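Local coordinates for protein GTP pyrophosphokinase YjbM (PDB 5DEC) that synthesises the alarmone (p)ppGpp by transferring pyrophosphate from ATP to GTP or GDP, acting as an allosterically activated homotetramer, at residues E14-P19 / Q78-L83. Residues are numbered along the deposited sequence; the frame is centred on the assembly and turned at random.
Sequences ERFLVP and QDIAGL
I80 meets F16 and L17, neighbouring residues of helix 11-38, with one branch each, and the contact is entirely apolar: no hydrogen bond crosses it, and just 89 Å² is buried, both sides summed. The closer pair is aliphatic. CD2 of L17 lies 3.9 Å from CG2 of I80, and the two side chains cross at about a right angle. A chi1 of -66° sets CG1 of I80 anti to the carbonyl carbon and CG2 anti to the backbone N; the branches diverge, CG2 to L17 and CD1 to F16. The second branch makes the aromatic contact: CD1 of I80 comes to the edge of the F16 ring, near its plane, 4.3 Å from CE2, which excludes a CH-pi contact over the face. The closest CA atoms, those of L17 and I80, remain 8.4 Å apart; side chains alone bridge the gap. Next to I80, D79, which binds magnesium and ATP, is here salt-bridged to K55 and K63. The contact joins the N-terminal part of helix 11-38 to the residues leading into strand 81-87, beside the synthetase site. I60 of helix 57-66 touches both L17 and I80, while Y20 packs against F16 and I80, and A81 begins the strand between 49-54 and 139-151.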
loop_
_atom_site.group_PDB
_atom_site.type_symbol
_atom_site.label_atom_id
_atom_site.label_comp_id
_atom_site.label_asym_id
_atom_site.label_seq_id
_atom_site.Cartn_x
_atom_site.Cartn_y
_atom_site.Cartn_z
ATOM N N GLU B 14 15.209 -8.754 15.513
ATOM C CA GLU B 14 14.637 -8.051 14.383
ATOM C C GLU B 14 15.401 -8.404 13.119
ATOM O O GLU B 14 14.838 -8.409 12.027
ATOM C CB GLU B 14 14.660 -6.540 14.634
ATOM C CG GLU B 14 13.423 -5.786 14.161
ATOM C CD GLU B 14 12.127 -6.286 14.780
ATOM O OE1 GLU B 14 12.154 -6.839 15.903
ATOM O OE2 GLU B 14 11.071 -6.113 14.137
ATOM N N ARG B 15 16.670 -8.763 13.280
ATOM C CA ARG B 15 17.462 -9.247 12.163
ATOM C C ARG B 15 17.058 -10.689 11.820
ATOM O O ARG B 15 17.052 -11.069 10.651
ATOM C CB ARG B 15 18.967 -9.120 12.483
ATOM C CG ARG B 15 19.846 -10.314 12.149
ATOM C CD ARG B 15 21.225 -10.191 12.822
ATOM N NE ARG B 15 21.848 -8.890 12.562
ATOM C CZ ARG B 15 22.337 -8.081 13.500
ATOM N NH1 ARG B 15 22.303 -8.436 14.780
ATOM N NH2 ARG B 15 22.871 -6.915 13.155
ATOM N N PHE B 16 16.694 -11.472 12.835
ATOM C CA PHE B 16 16.209 -12.847 12.647
ATOM C C PHE B 16 14.866 -12.890 11.907
ATOM O O PHE B 16 14.578 -13.827 11.170
ATOM C CB PHE B 16 16.062 -13.536 14.008
ATOM C CG PHE B 16 15.361 -14.877 13.961
ATOM C CD1 PHE B 16 16.016 -16.005 13.493
ATOM C CD2 PHE B 16 14.061 -15.011 14.426
ATOM C CE1 PHE B 16 15.375 -17.230 13.457
ATOM C CE2 PHE B 16 13.418 -16.235 14.396
ATOM C CZ PHE B 16 14.078 -17.345 13.912
ATOM N N LEU B 17 14.040 -11.881 12.129
ATOM C CA LEU B 17 12.683 -11.884 11.600
ATOM C C LEU B 17 12.571 -11.276 10.207
ATOM O O LEU B 17 11.544 -11.431 9.538
ATOM C CB LEU B 17 11.764 -11.134 12.560
ATOM C CG LEU B 17 11.583 -11.785 13.934
ATOM C CD1 LEU B 17 10.677 -10.923 14.783
ATOM C CD2 LEU B 17 10.994 -13.189 13.809
ATOM N N VAL B 18 13.622 -10.581 9.775
ATOM C CA VAL B 18 13.619 -9.919 8.468
ATOM C C VAL B 18 13.220 -10.869 7.320
ATOM O O VAL B 18 12.326 -10.535 6.537
ATOM C CB VAL B 18 14.991 -9.280 8.147
ATOM C CG1 VAL B 18 15.091 -8.977 6.678
ATOM C CG2 VAL B 18 15.199 -8.005 8.960
ATOM N N PRO B 19 13.844 -12.059 7.229
ATOM C CA PRO B 19 13.420 -12.945 6.133
ATOM C C PRO B 19 11.961 -13.387 6.243
ATOM O O PRO B 19 11.309 -13.588 5.216
ATOM C CB PRO B 19 14.328 -14.169 6.281
ATOM C CG PRO B 19 15.442 -13.733 7.162
ATOM C CD PRO B 19 14.902 -12.677 8.047
ATOM N N GLN B 78 6.622 -23.449 12.995
ATOM C CA GLN B 78 6.015 -23.431 11.676
ATOM C C GLN B 78 5.225 -22.162 11.382
ATOM O O GLN B 78 4.859 -21.918 10.233
ATOM C CB GLN B 78 5.092 -24.628 11.516
ATOM C CG GLN B 78 5.809 -25.949 11.477
ATOM C CD GLN B 78 4.845 -27.088 11.275
ATOM O OE1 GLN B 78 3.682 -27.009 11.685
ATOM N NE2 GLN B 78 5.314 -28.158 10.642
ATOM N N ASP B 79 4.935 -21.373 12.411
ATOM C CA ASP B 79 4.022 -20.246 12.234
ATOM C C ASP B 79 4.599 -18.911 12.689
ATOM O O ASP B 79 3.856 -17.989 13.024
ATOM C CB ASP B 79 2.722 -20.508 12.986
ATOM C CG ASP B 79 2.935 -20.629 14.478
ATOM O OD1 ASP B 79 4.035 -21.051 14.894
ATOM O OD2 ASP B 79 2.006 -20.291 15.234
ATOM N N ILE B 80 5.918 -18.790 12.661
ATOM C CA ILE B 80 6.538 -17.500 12.871
ATOM C C ILE B 80 6.017 -16.563 11.792
ATOM O O ILE B 80 5.624 -15.420 12.072
ATOM C CB ILE B 80 8.067 -17.611 12.844
ATOM C CG1 ILE B 80 8.528 -18.440 14.042
ATOM C CG2 ILE B 80 8.712 -16.231 12.875
ATOM C CD1 ILE B 80 9.975 -18.857 13.971
ATOM N N ALA B 81 5.983 -17.067 10.561
ATOM C CA ALA B 81 5.340 -16.359 9.461
ATOM C C ALA B 81 3.987 -17.001 9.178
ATOM O O ALA B 81 3.881 -18.236 9.112
ATOM C CB ALA B 81 6.213 -16.393 8.227
ATOM N N GLY B 82 2.949 -16.187 9.015
ATOM C CA GLY B 82 1.626 -16.749 8.760
ATOM C C GLY B 82 0.799 -15.933 7.787
ATOM O O GLY B 82 0.850 -14.703 7.787
ATOM N N LEU B 83 0.020 -16.613 6.949
ATOM C CA LEU B 83 -0.962 -15.919 6.129
ATOM C C LEU B 83 -2.334 -16.494 6.388
ATOM O O LEU B 83 -2.471 -17.636 6.845
ATOM C CB LEU B 83 -0.644 -15.999 4.636
ATOM C CG LEU B 83 0.393 -14.954 4.218
ATOM C CD1 LEU B 83 1.791 -15.534 4.356
ATOM C CD2 LEU B 83 0.132 -14.419 2.836
#